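Local coordinates for STM4351 (Salmonella enterica, PDB 2Y7I), which binds arginine with high specificity as a periplasmic binding protein of the bacterial solute-binding protein 3 family, at residues A[13-17]-A[140-144]; A[52-56]-A[118-122]; A[113-119]-A[134-140]. All blocks are in the same frame, centred on the assembly; numbering follows the deposited sequence.

Overall arrangement
Interactions 1 and 2 flank the bound arginine and join the two lobes across its cleft, their centres about 9 Å apart. Interaction 3 lies within one lobe, about 12 and 13 Å centre to centre from interactions 2 and 1, and reaches the ligand and the zinc ion with the ends of its strands, at Glu118 and Asp140. Strand 114-118 of interaction 3 runs into the 118-122 turn of interaction 2, and strand 135-139 into the helix start of interaction 1. Glu118 ties them together: its OE1 takes a bond from the ligand, and its OE2 lies 3.1 Å from Thr15 OG1, a probable hydrogen bond. Zinc links Asp55 of interaction 2 to Asp140, shared by interactions 1 and 3.

Interaction 1. Residues A[13-17]-A[140-144]; sequences SATYA and DSYLN. With ZN (zinc ion), chain D; ARG (arginine), chain C.
Thr15 and Tyr16, in the loop after strand 7-12, meet Ser141, Tyr142 and Leu143 at the start of helix 142-150 in a van der Waals contact that spans the ligand cleft, helped by one water. The methyl CG2 of Thr15 rests 3.3 Å from Ser141 OG, while its carbonyl O lies 3.5 Å from Leu143 CD2. Ser141 is the N-cap of helix 142-150: with OG anti to the backbone N (chi1 173°), its hydroxyl accepts from Leu143 N at 3.2 Å, so the methyl packs against a capping oxygen that is already engaged. The side chains of Tyr16 and Tyr142 run side by side, pointing the same way, with CE1 of Tyr16 3.3 Å from CD2 of Tyr142 and the ring planes obliquely inclined at 32°. Both hydroxyls are tied to the lobe that carries the helix, Tyr16 OH to Asp160 and Tyr142 OH to the carbonyl of Phe158. This is the two-lobed architecture of periplasmic binding proteins, and contacts from both lobes to the arginine are consistent with the closed state, in which Tyr16 reaches over from the other lobe. One face of its ring is covered by the arginine ligand, whose CD stands 3.6 Å above the plane, offset toward the rim. The same loop grips the guanidinium from its backbone: ligand NH2 donates to Ser13 O at 2.9 Å. Thr15 OG1 is hydrogen-bonded across the cleft to Glu118 OE2. Farther toward the zinc ion, a water bridges the lobes from Ser13 OG to Asp140 O, 2.7 Å from the latter.

Interaction 2. Residues A[52-56]-A[118-122]; sequences QSFDS and ENGTT. With ZN (zinc ion), chain D; ARG (arginine), chain C.
Phe54 and Asp55, in the loop before helix 57-62, press against the type II beta turn formed by Glu118 to Thr121, which connects strand 114-118 to helix 122-130. The contact is a wall of the ligand cleft of this two-lobed binding protein, and its tight part centres on the buried Phe54. With CG anti to the backbone N (chi1 180°), the ring extends toward the turn and meets it with its edge: the carbonyl O of Gly120 lies near the ring plane, 3.5 Å from CE2. The carbonyl of Asn119 also approaches this edge, and Thr121 CG2 comes obliquely to CD2. The arginine ligand covers one face of the ring, its CD 3.6 Å above the plane and offset toward the rim. The Glu118 side chain crosses that of Phe54 at about a right angle, yet its carboxylate is nearly parallel to the ring, 4° apart; OE1 rests by Phe54 CB and accepts from ligand NH1 at 2.8 Å. Gly120, at the third position of the turn, lets the backbones close in, with its CA 4.2 Å from Asp55 CB.

Toward solvent the contact is looser and relies on water and metal. Asp55 and Asn119 are partly exposed and lie side by side, Asp55 OD2 touching Asn119 CB, with the carboxylate and amide planes nearly parallel. One water accepts from Asp55 N and donates to Asn119 O, spanning the backbones. Asp55 OD2 binds the zinc ion at 2.1 Å, with Asp140 as the other protein ligand, and OD1 accepts from Ser53 OG. Back on the buried side, Thr121 N-caps helix 122-130, whose first N-H, Thr122 N, donates to the ligand carboxylate O at 3.0 Å and 161°.

Interaction 3. Residues A[113-119]-A[134-140]; sequences KKVGLEN and ITPVAYD. With ZN (zinc ion), chain D; ARG (arginine), chain C.
Asn119 and Asp140, where two neighbouring strands end, are joined by a side-chain hydrogen bond from ND2 to OD1 of 2.8 Å in the conformer of Asn119 described here. The acceptor lies in the amide plane, whereas the carboxylate stands almost perpendicular to that plane, at 89°. The other carboxylate oxygen, OD2, binds the zinc ion at 1.9 Å, so the aspartate is held through both oxygens. Next comes the backbone ladder. Six hydrogen bonds, starting with Thr135 N to Lys113 O and ending with Asn119 N to Tyr139 O, connect the strands in parallel register; Val115 N to Thr135 O is nearly straight, at 172°. Carbonyls along the ladder also take CA-H...O contacts, such as that from Glu118 CA to Tyr139 O at 3.2 Å. The strands form a beta-alpha-beta unit with helix 122-130, and strand 135-139 is the outermost on this side of the five-stranded sheet of its lobe. On the face that carries Val115 and Leu117, Val115 CG2 meets Ile134 CG2 at 3.6 Å, and Leu117 lies beside Pro136, pointing the same way. Leu127 of the connecting helix packs against Val115 and Leu117. On the other face Lys114 CB touches Val137 CG2 at 3.9 Å, its extended chain then leading off. There too the Tyr139 ring runs back along the neighbouring strand, turning its edge to Gly116 CA, 3.8 Å from CE1, while its hydroxyl is hydrogen-bonded to Asp148 of helix 142-150.

Interaction 1. Residues A[13-17]-A[140-144]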
# COMPACT_ATOMS: atom_id res chain seq x y z
N SER A 13 -4.70 12.92 17.97
CA SER A 13 -4.13 14.17 18.47
C SER A 13 -3.65 14.98 17.28
O SER A 13 -2.57 14.71 16.73
CB SER A 13 -2.95 13.89 19.40
OG SER A 13 -2.51 15.11 19.97
N ALA A 14 -4.46 15.96 16.89
CA ALA A 14 -4.26 16.73 15.67
C ALA A 14 -3.26 17.88 15.83
O ALA A 14 -3.56 19.02 15.51
CB ALA A 14 -5.61 17.25 15.16
N THR A 15 -2.07 17.52 16.30
CA THR A 15 -0.98 18.45 16.62
C THR A 15 0.23 18.18 15.72
O THR A 15 1.32 18.73 15.94
CB THR A 15 -0.51 18.20 18.09
OG1 THR A 15 -0.22 16.79 18.27
CG2 THR A 15 -1.60 18.59 19.07
N TYR A 16 0.03 17.33 14.71
CA TYR A 16 1.14 16.60 14.09
C TYR A 16 1.04 16.48 12.56
O TYR A 16 1.00 15.38 12.03
CB TYR A 16 1.21 15.19 14.74
CG TYR A 16 2.62 14.63 14.94
CD1 TYR A 16 3.61 15.39 15.58
CD2 TYR A 16 2.95 13.34 14.52
CE1 TYR A 16 4.90 14.88 15.77
CE2 TYR A 16 4.23 12.82 14.70
CZ TYR A 16 5.20 13.60 15.34
OH TYR A 16 6.47 13.10 15.55
N ALA A 17 1.00 17.62 11.86
CA ALA A 17 1.03 17.62 10.40
C ALA A 17 2.30 16.90 9.94
O ALA A 17 3.35 17.09 10.57
CB ALA A 17 1.02 19.06 9.85
N ASP A 140 2.12 18.49 25.88
CA ASP A 140 1.01 17.75 25.27
C ASP A 140 0.66 18.21 23.85
O ASP A 140 -0.41 17.89 23.32
CB ASP A 140 -0.22 17.73 26.19
CG ASP A 140 -0.14 16.64 27.23
OD1 ASP A 140 0.97 16.10 27.41
OD2 ASP A 140 -1.16 16.30 27.86
N SER A 141 1.55 18.98 23.24
CA SER A 141 1.34 19.41 21.86
C SER A 141 2.63 19.92 21.26
O SER A 141 3.23 20.86 21.79
CB SER A 141 0.28 20.51 21.80
OG SER A 141 0.18 21.04 20.48
N TYR A 142 3.06 19.29 20.15
CA TYR A 142 4.21 19.79 19.40
C TYR A 142 4.07 21.27 19.05
O TYR A 142 5.07 21.98 18.98
CB TYR A 142 4.54 18.88 18.19
CG TYR A 142 5.42 17.70 18.59
CD1 TYR A 142 6.77 17.88 18.86
CD2 TYR A 142 4.89 16.41 18.72
CE1 TYR A 142 7.59 16.81 19.26
CE2 TYR A 142 5.70 15.33 19.10
CZ TYR A 142 7.05 15.54 19.37
OH TYR A 142 7.87 14.49 19.80
N LEU A 143 2.84 21.77 18.91
CA LEU A 143 2.64 23.20 18.62
C LEU A 143 3.19 24.13 19.73
O LEU A 143 3.82 25.15 19.44
CB LEU A 143 1.16 23.53 18.35
CG LEU A 143 0.28 22.67 17.43
CD1 LEU A 143 -1.01 23.43 17.05
CD2 LEU A 143 1.00 22.18 16.17
N ASN A 144 2.96 23.77 20.98
CA ASN A 144 3.52 24.53 22.10
C ASN A 144 5.05 24.40 22.17
O ASN A 144 5.74 25.33 22.57
CB ASN A 144 2.91 24.05 23.41
CG ASN A 144 1.41 24.23 23.45
OD1 ASN A 144 0.67 23.27 23.59
ND2 ASN A 144 0.95 25.47 23.31
ZN ZN D . -0.99 14.88 29.04
N ARG C . 5.48 8.50 16.20
CA ARG C . 5.67 8.98 17.60
C ARG C . 5.14 7.94 18.58
O ARG C . 5.17 8.15 19.79
CB ARG C . 4.96 10.33 17.83
CG ARG C . 3.47 10.33 17.46
CD ARG C . 2.77 11.64 17.83
NE ARG C . 1.46 11.71 17.17
CZ ARG C . 0.59 12.71 17.31
NH1 ARG C . 0.85 13.75 18.10
NH2 ARG C . -0.55 12.66 16.65
OXT ARG C . 4.64 6.87 18.17
O HOH W 1 -0.73 15.60 22.02

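Interaction 2. Residues A[52-56]-A[118-122]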
# COMPACT_ATOMS: atom_id res chain seq x y z
N GLN A 52 -7.66 15.02 21.08
CA GLN A 52 -7.23 15.20 22.48
C GLN A 52 -5.73 14.90 22.57
O GLN A 52 -5.13 14.46 21.59
CB GLN A 52 -8.06 14.32 23.43
CG GLN A 52 -7.92 12.81 23.20
CD GLN A 52 -8.86 11.99 24.08
OE1 GLN A 52 -10.08 12.08 23.97
NE2 GLN A 52 -8.29 11.17 24.96
N SER A 53 -5.12 15.14 23.73
CA SER A 53 -3.66 14.99 23.86
C SER A 53 -3.20 13.57 23.51
O SER A 53 -3.90 12.59 23.82
CB SER A 53 -3.19 15.41 25.26
OG SER A 53 -3.77 14.62 26.29
N PHE A 54 -2.04 13.45 22.88
CA PHE A 54 -1.53 12.15 22.42
C PHE A 54 -1.42 11.14 23.55
O PHE A 54 -1.78 9.96 23.38
CB PHE A 54 -0.16 12.30 21.74
CG PHE A 54 0.41 10.98 21.24
CD1 PHE A 54 0.02 10.46 20.01
CD2 PHE A 54 1.34 10.26 22.01
CE1 PHE A 54 0.55 9.25 19.54
CE2 PHE A 54 1.87 9.05 21.55
CZ PHE A 54 1.47 8.54 20.33
N ASP A 55 -0.94 11.60 24.70
CA ASP A 55 -0.72 10.72 25.86
C ASP A 55 -2.00 10.21 26.51
O ASP A 55 -1.95 9.31 27.36
CB ASP A 55 0.16 11.42 26.91
CG ASP A 55 -0.50 12.66 27.51
OD1 ASP A 55 -1.53 13.13 26.99
OD2 ASP A 55 0.03 13.17 28.52
N SER A 56 -3.14 10.79 26.14
CA SER A 56 -4.44 10.39 26.71
C SER A 56 -5.19 9.39 25.82
O SER A 56 -6.26 8.91 26.20
CB SER A 56 -5.33 11.61 26.96
OG SER A 56 -5.86 12.10 25.73
N GLU A 118 6.90 15.43 22.87
CA GLU A 118 5.53 15.18 23.32
C GLU A 118 5.47 14.07 24.37
O GLU A 118 6.15 13.06 24.22
CB GLU A 118 4.67 14.80 22.13
CG GLU A 118 3.19 15.13 22.22
CD GLU A 118 2.52 15.06 20.85
OE1 GLU A 118 2.79 14.09 20.14
OE2 GLU A 118 1.80 16.01 20.46
N ASN A 119 4.65 14.28 25.40
CA ASN A 119 4.38 13.26 26.42
C ASN A 119 3.84 11.99 25.77
O ASN A 119 3.03 12.08 24.87
CB ASN A 119 3.34 13.77 27.42
CG ASN A 119 3.95 14.57 28.54
OD1 ASN A 119 4.94 14.16 29.13
ND2 ASN A 119 3.35 15.72 28.84
N GLY A 120 4.28 10.84 26.25
CA GLY A 120 3.73 9.55 25.80
C GLY A 120 4.34 8.95 24.53
O GLY A 120 3.95 7.85 24.11
N THR A 121 5.32 9.65 23.96
CA THR A 121 5.89 9.26 22.66
C THR A 121 7.14 8.38 22.76
O THR A 121 7.80 8.30 23.80
CB THR A 121 6.22 10.50 21.77
OG1 THR A 121 7.25 11.29 22.38
CG2 THR A 121 4.99 11.34 21.55
N THR A 122 7.45 7.74 21.63
CA THR A 122 8.74 7.06 21.43
C THR A 122 9.89 8.02 21.69
O THR A 122 10.90 7.66 22.30
CB THR A 122 8.86 6.58 19.97
OG1 THR A 122 8.50 7.66 19.11
CG2 THR A 122 7.89 5.42 19.71
ZN ZN D . -0.99 14.88 29.04
N ARG C . 5.48 8.50 16.20
CA ARG C . 5.67 8.98 17.60
C ARG C . 5.14 7.94 18.58
O ARG C . 5.17 8.15 19.79
CB ARG C . 4.96 10.33 17.83
CG ARG C . 3.47 10.33 17.46
CD ARG C . 2.77 11.64 17.83
NE ARG C . 1.46 11.71 17.17
CZ ARG C . 0.59 12.71 17.31
NH1 ARG C . 0.85 13.75 18.10
NH2 ARG C . -0.55 12.66 16.65
OXT ARG C . 4.64 6.87 18.17
O HOH W 1 -0.73 15.60 22.02
O HOH W 2 0.90 13.86 24.80

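Interaction 3. Residues A[113-119]-A[134-140]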
# COMPACT_ATOMS: atom_id res chain seq x y z
N LYS A 113 21.30 21.01 27.55
CA LYS A 113 20.35 21.89 26.90
C LYS A 113 18.95 21.31 26.97
O LYS A 113 18.77 20.13 27.32
CB LYS A 113 20.76 22.17 25.44
CG LYS A 113 22.20 22.71 25.25
CD LYS A 113 22.39 24.11 25.83
CE LYS A 113 23.81 24.61 25.61
NZ LYS A 113 24.04 25.91 26.27
N LYS A 114 17.96 22.15 26.66
CA LYS A 114 16.55 21.77 26.73
C LYS A 114 16.03 21.39 25.36
O LYS A 114 16.15 22.16 24.40
CB LYS A 114 15.71 22.91 27.31
CG LYS A 114 15.95 23.18 28.80
CD LYS A 114 15.12 24.37 29.30
CE LYS A 114 15.15 24.42 30.82
NZ LYS A 114 14.20 25.45 31.38
N VAL A 115 15.47 20.19 25.27
CA VAL A 115 14.84 19.72 24.04
C VAL A 115 13.38 19.34 24.30
O VAL A 115 13.08 18.52 25.17
CB VAL A 115 15.64 18.56 23.39
CG1 VAL A 115 14.90 18.01 22.18
CG2 VAL A 115 17.01 19.04 22.97
N GLY A 116 12.47 19.97 23.55
CA GLY A 116 11.05 19.73 23.70
C GLY A 116 10.59 18.51 22.92
O GLY A 116 11.13 18.20 21.85
N LEU A 117 9.59 17.82 23.46
CA LEU A 117 9.03 16.62 22.83
C LEU A 117 7.65 16.38 23.43
O LEU A 117 7.26 17.04 24.39
CB LEU A 117 9.94 15.40 23.02
CG LEU A 117 10.62 15.25 24.40
CD1 LEU A 117 9.66 14.70 25.46
CD2 LEU A 117 11.85 14.38 24.31
N GLU A 118 6.90 15.43 22.87
CA GLU A 118 5.53 15.18 23.32
C GLU A 118 5.47 14.07 24.37
O GLU A 118 6.15 13.06 24.22
CB GLU A 118 4.67 14.80 22.13
CG GLU A 118 3.19 15.13 22.22
CD GLU A 118 2.52 15.06 20.85
OE1 GLU A 118 2.79 14.09 20.14
OE2 GLU A 118 1.80 16.01 20.46
N ASN A 119 4.65 14.28 25.40
CA ASN A 119 4.38 13.26 26.42
C ASN A 119 3.84 11.99 25.77
O ASN A 119 3.03 12.08 24.87
CB ASN A 119 3.34 13.77 27.42
CG ASN A 119 3.95 14.57 28.54
OD1 ASN A 119 4.94 14.16 29.13
ND2 ASN A 119 3.35 15.72 28.84
N ILE A 134 20.87 15.40 28.13
CA ILE A 134 19.95 16.39 27.58
C ILE A 134 18.71 16.46 28.46
O ILE A 134 18.21 15.42 28.91
CB ILE A 134 19.53 16.05 26.12
CG1 ILE A 134 20.77 15.87 25.22
CG2 ILE A 134 18.61 17.14 25.57
CD1 ILE A 134 20.46 15.33 23.83
N THR A 135 18.24 17.67 28.72
CA THR A 135 17.02 17.87 29.49
C THR A 135 15.81 17.77 28.59
O THR A 135 15.62 18.62 27.70
CB THR A 135 17.01 19.22 30.23
OG1 THR A 135 18.10 19.27 31.16
CG2 THR A 135 15.68 19.40 31.00
N PRO A 136 14.97 16.75 28.80
CA PRO A 136 13.76 16.64 28.00
C PRO A 136 12.66 17.50 28.62
O PRO A 136 12.51 17.55 29.85
CB PRO A 136 13.41 15.15 28.08
CG PRO A 136 14.04 14.67 29.39
CD PRO A 136 15.07 15.68 29.82
N VAL A 137 11.92 18.22 27.78
CA VAL A 137 10.85 19.07 28.27
C VAL A 137 9.59 18.56 27.59
O VAL A 137 9.50 18.58 26.36
CB VAL A 137 11.09 20.57 27.95
CG1 VAL A 137 9.99 21.45 28.55
CG2 VAL A 137 12.47 21.01 28.45
N ALA A 138 8.65 18.09 28.40
CA ALA A 138 7.45 17.40 27.91
C ALA A 138 6.32 18.40 27.65
O ALA A 138 6.08 19.31 28.46
CB ALA A 138 7.00 16.35 28.92
N TYR A 139 5.64 18.19 26.53
CA TYR A 139 4.50 19.00 26.10
C TYR A 139 3.38 18.07 25.69
O TYR A 139 3.64 16.99 25.17
CB TYR A 139 4.90 19.84 24.86
CG TYR A 139 5.92 20.91 25.16
CD1 TYR A 139 7.29 20.64 25.09
CD2 TYR A 139 5.51 22.19 25.52
CE1 TYR A 139 8.23 21.62 25.37
CE2 TYR A 139 6.46 23.20 25.80
CZ TYR A 139 7.81 22.90 25.73
OH TYR A 139 8.72 23.89 26.01
N ASP A 140 2.12 18.49 25.88
CA ASP A 140 1.01 17.75 25.27
C ASP A 140 0.66 18.21 23.85
O ASP A 140 -0.41 17.89 23.32
CB ASP A 140 -0.22 17.73 26.19
CG ASP A 140 -0.14 16.64 27.23
OD1 ASP A 140 0.97 16.10 27.41
OD2 ASP A 140 -1.16 16.30 27.86
ZN ZN D . -0.99 14.88 29.04
N ARG C . 5.48 8.50 16.20
CA ARG C . 5.67 8.98 17.60
C ARG C . 5.14 7.94 18.58
O ARG C . 5.17 8.15 19.79
CB ARG C . 4.96 10.33 17.83
CG ARG C . 3.47 10.33 17.46
CD ARG C . 2.77 11.64 17.83
NE ARG C . 1.46 11.71 17.17
CZ ARG C . 0.59 12.71 17.31
NH1 ARG C . 0.85 13.75 18.10
NH2 ARG C . -0.55 12.66 16.65
OXT ARG C . 4.64 6.87 18.17
O HOH W 1 -0.73 15.60 22.02
O HOH W 2 0.90 13.86 24.80
O HOH W 3 3.92 18.46 30.02